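PDB 6KCW: alginate lyase from Chitinophaga sp. MD30, which cleaves the polysaccharide alginate, most probably by beta-elimination, as a member of polysaccharide lyase family 36. Local coordinates for residues D145-S153 against I185-I195. Sequence-based numbering, arbitrary orientation.
Sequences DTFGKSYPS and INGTTVLDTAI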
loop_
_atom_site.group_PDB
_atom_site.type_symbol
_atom_site.label_atom_id
_atom_site.label_comp_id
_atom_site.label_asym_id
_atom_site.label_seq_id
_atom_site.Cartn_x
_atom_site.Cartn_y
_atom_site.Cartn_z
ATOM N N ASP A 145 8.207 10.167 -0.218
ATOM C CA ASP A 145 8.034 11.206 0.780
ATOM C C ASP A 145 7.235 10.620 1.939
ATOM O O ASP A 145 6.132 10.102 1.732
ATOM C CB ASP A 145 7.323 12.398 0.131
ATOM C CG ASP A 145 7.321 13.634 0.990
ATOM O OD1 ASP A 145 7.759 13.565 2.157
ATOM O OD2 ASP A 145 6.855 14.688 0.488
ATOM N N THR A 146 7.801 10.657 3.148
ATOM C CA THR A 146 7.065 10.230 4.332
ATOM C C THR A 146 6.321 11.365 5.006
ATOM O O THR A 146 5.545 11.101 5.934
ATOM C CB THR A 146 7.991 9.607 5.383
ATOM O OG1 THR A 146 8.887 10.614 5.882
ATOM C CG2 THR A 146 8.769 8.420 4.804
ATOM N N PHE A 147 6.564 12.608 4.583
ATOM C CA PHE A 147 6.068 13.810 5.250
ATOM C C PHE A 147 6.497 13.868 6.706
ATOM O O PHE A 147 5.870 14.553 7.519
ATOM C CB PHE A 147 4.548 13.922 5.126
ATOM C CG PHE A 147 4.095 14.311 3.751
ATOM C CD1 PHE A 147 3.971 13.356 2.747
ATOM C CD2 PHE A 147 3.814 15.633 3.452
ATOM C CE1 PHE A 147 3.567 13.713 1.468
ATOM C CE2 PHE A 147 3.409 15.996 2.177
ATOM C CZ PHE A 147 3.290 15.030 1.181
ATOM N N GLY A 148 7.581 13.172 7.040
ATOM C CA GLY A 148 8.032 13.095 8.410
ATOM C C GLY A 148 7.103 12.384 9.371
ATOM O O GLY A 148 7.262 12.546 10.580
ATOM N N LYS A 149 6.150 11.587 8.884
ATOM C CA LYS A 149 5.088 11.065 9.747
ATOM C C LYS A 149 5.312 9.596 10.097
ATOM O O LYS A 149 5.867 8.822 9.311
ATOM C CB LYS A 149 3.714 11.227 9.088
ATOM C CG LYS A 149 3.449 12.623 8.525
ATOM C CD LYS A 149 3.492 13.661 9.639
ATOM C CE LYS A 149 2.813 14.971 9.243
ATOM N NZ LYS A 149 2.679 15.893 10.413
ATOM N N SER A 150 4.860 9.211 11.289
ATOM C CA SER A 150 4.990 7.822 11.704
ATOM C C SER A 150 3.880 7.454 12.673
ATOM O O SER A 150 3.329 8.308 13.371
ATOM C CB SER A 150 6.356 7.547 12.346
ATOM O OG SER A 150 6.497 8.236 13.570
ATOM N N TYR A 151 3.548 6.170 12.689
ATOM C CA TYR A 151 2.624 5.614 13.659
ATOM C C TYR A 151 3.233 4.349 14.259
ATOM O O TYR A 151 3.577 3.405 13.531
ATOM C CB TYR A 151 1.267 5.305 13.030
ATOM C CG TYR A 151 0.229 4.783 14.011
ATOM C CD1 TYR A 151 0.150 3.427 14.316
ATOM C CD2 TYR A 151 -0.672 5.644 14.628
ATOM C CE1 TYR A 151 -0.792 2.945 15.200
ATOM C CE2 TYR A 151 -1.632 5.167 15.527
ATOM C CZ TYR A 151 -1.684 3.818 15.807
ATOM O OH TYR A 151 -2.619 3.327 16.688
ATOM N N PRO A 152 3.366 4.328 15.594
ATOM C CA PRO A 152 2.945 5.440 16.457
ATOM C C PRO A 152 3.932 6.608 16.418
ATOM O O PRO A 152 5.055 6.423 15.911
ATOM C CB PRO A 152 2.895 4.798 17.844
ATOM C CG PRO A 152 3.958 3.733 17.777
ATOM C CD PRO A 152 3.992 3.234 16.357
ATOM N N SER A 153 3.516 7.789 16.903
ATOM C CA SER A 153 4.411 8.948 16.869
ATOM C C SER A 153 5.607 8.746 17.791
ATOM O O SER A 153 6.703 9.228 17.493
ATOM C CB SER A 153 3.657 10.244 17.224
ATOM O OG SER A 153 2.988 10.159 18.482
ATOM N N ILE A 185 -4.823 5.265 11.074
ATOM C CA ILE A 185 -4.509 3.958 11.644
ATOM C C ILE A 185 -5.090 3.907 13.050
ATOM O O ILE A 185 -4.752 4.744 13.898
ATOM C CB ILE A 185 -2.996 3.680 11.656
ATOM C CG1 ILE A 185 -2.432 3.735 10.237
ATOM C CG2 ILE A 185 -2.685 2.320 12.275
ATOM C CD1 ILE A 185 -0.942 3.534 10.198
ATOM N N ASN A 186 -5.954 2.919 13.299
ATOM C CA ASN A 186 -6.658 2.819 14.571
ATOM C C ASN A 186 -7.355 4.136 14.909
ATOM O O ASN A 186 -7.264 4.629 16.031
ATOM C CB ASN A 186 -5.713 2.420 15.708
ATOM C CG ASN A 186 -5.294 0.977 15.648
ATOM O OD1 ASN A 186 -5.833 0.196 14.870
ATOM N ND2 ASN A 186 -4.336 0.606 16.494
ATOM N N GLY A 187 -8.008 4.742 13.918
ATOM C CA GLY A 187 -8.703 5.998 14.135
ATOM C C GLY A 187 -7.825 7.198 14.436
ATOM O O GLY A 187 -8.360 8.296 14.644
ATOM N N THR A 188 -6.504 7.030 14.461
ATOM C CA THR A 188 -5.552 8.110 14.719
ATOM C C THR A 188 -4.972 8.609 13.401
ATOM O O THR A 188 -4.540 7.804 12.569
ATOM C CB THR A 188 -4.418 7.625 15.630
ATOM O OG1 THR A 188 -4.923 7.391 16.957
ATOM C CG2 THR A 188 -3.266 8.645 15.667
ATOM N N THR A 189 -4.961 9.926 13.217
ATOM C CA THR A 189 -4.407 10.515 12.000
ATOM C C THR A 189 -2.897 10.290 11.923
ATOM O O THR A 189 -2.148 10.671 12.828
ATOM C CB THR A 189 -4.718 12.011 11.940
ATOM O OG1 THR A 189 -6.128 12.198 11.773
ATOM C CG2 THR A 189 -3.996 12.695 10.772
ATOM N N VAL A 190 -2.448 9.674 10.837
ATOM C CA VAL A 190 -1.017 9.528 10.603
ATOM C C VAL A 190 -0.604 10.649 9.670
ATOM O O VAL A 190 0.286 11.450 9.983
ATOM C CB VAL A 190 -0.670 8.153 10.009
ATOM C CG1 VAL A 190 0.838 7.973 9.933
ATOM C CG2 VAL A 190 -1.301 7.055 10.845
ATOM N N LEU A 191 -1.259 10.713 8.518
ATOM C CA LEU A 191 -1.029 11.756 7.534
ATOM C C LEU A 191 -2.383 12.236 7.049
ATOM O O LEU A 191 -3.225 11.418 6.665
ATOM C CB LEU A 191 -0.197 11.246 6.356
ATOM C CG LEU A 191 -0.037 12.233 5.199
ATOM C CD1 LEU A 191 0.922 13.349 5.588
ATOM C CD2 LEU A 191 0.429 11.534 3.920
ATOM N N ASP A 192 -2.593 13.556 7.070
ATOM C CA ASP A 192 -3.801 14.147 6.490
ATOM C C ASP A 192 -3.394 15.523 5.962
ATOM O O ASP A 192 -3.489 16.526 6.670
ATOM C CB ASP A 192 -4.936 14.232 7.507
ATOM C CG ASP A 192 -6.141 15.015 6.986
ATOM O OD1 ASP A 192 -6.358 15.047 5.756
ATOM O OD2 ASP A 192 -6.871 15.613 7.813
ATOM N N THR A 193 -2.918 15.550 4.720
ATOM C CA THR A 193 -2.370 16.763 4.135
ATOM C C THR A 193 -2.994 17.043 2.776
ATOM O O THR A 193 -3.327 16.122 2.020
ATOM C CB THR A 193 -0.854 16.682 3.947
ATOM O OG1 THR A 193 -0.402 17.876 3.287
ATOM C CG2 THR A 193 -0.500 15.498 3.081
ATOM N N ALA A 194 -3.127 18.327 2.460
ATOM C CA ALA A 194 -3.385 18.683 1.085
ATOM C C ALA A 194 -2.092 18.485 0.305
ATOM O O ALA A 194 -0.996 18.488 0.872
ATOM C CB ALA A 194 -3.909 20.117 0.989
ATOM N N ILE A 195 -2.214 18.272 -1.004
ATOM C CA ILE A 195 -1.086 17.782 -1.785
ATOM C C ILE A 195 -1.332 18.099 -3.248
ATOM O O ILE A 195 -2.472 18.258 -3.685
ATOM C CB ILE A 195 -0.893 16.260 -1.560
ATOM C CG1 ILE A 195 0.510 15.807 -1.951
ATOM C CG2 ILE A 195 -1.924 15.479 -2.341
ATOM C CD1 ILE A 195 0.727 14.304 -1.798
#
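Tyr151 lies over the hairpin turn formed by Ile185 to Thr188. Its CG stands anti to the backbone N (chi1 -177°), which carries the ring out over Ile185. There Ile185 CG2 makes a CH-pi contact over one ring face, 3.8 Å from the centroid of the Tyr151 ring. Val190 CG2 packs against Tyr151 CB at 3.8 Å. Val190 and Leu191 form a classic beta bulge opposite Ile183.

Phe147 packs on the other end of the strand. Leu191 CD1 reaches Phe147 CB at 3.7 Å, Thr193 CG2 lies over one ring face, and Ile195 CD1 is 4.0 Å from Phe147 CZ. Asp145 OD2 lies over the opposite face, near the rim, and is itself hydrogen-bonded to His136. The tight part thus runs from Phe147 through Val190 to the Tyr151 face on Ile185.

The solvent side is looser. Lys149 CB rests 3.5 Å from Val190 O, then the chain leads the amine away. Thr188 CG2 sits at the Tyr151 ring edge, in its plane. At the hairpin tip, the bond from Asn186 ND2 to Tyr151 OH is weak (3.2 Å, 132°), with ring and amide planes nearly perpendicular. Replacing Tyr151 by an alanine would probably open a gap over Ile185 and beside Thr188, and leave Asn186 ND2 without its weak hydroxyl partner.

Loop 145-153 thus covers edge strand 188-195 of one antiparallel sheet. Lys149 and Leu191 both touch Pro132 in strand 128-135 of the other, consistent with the concanavalin-like jelly roll of this clan.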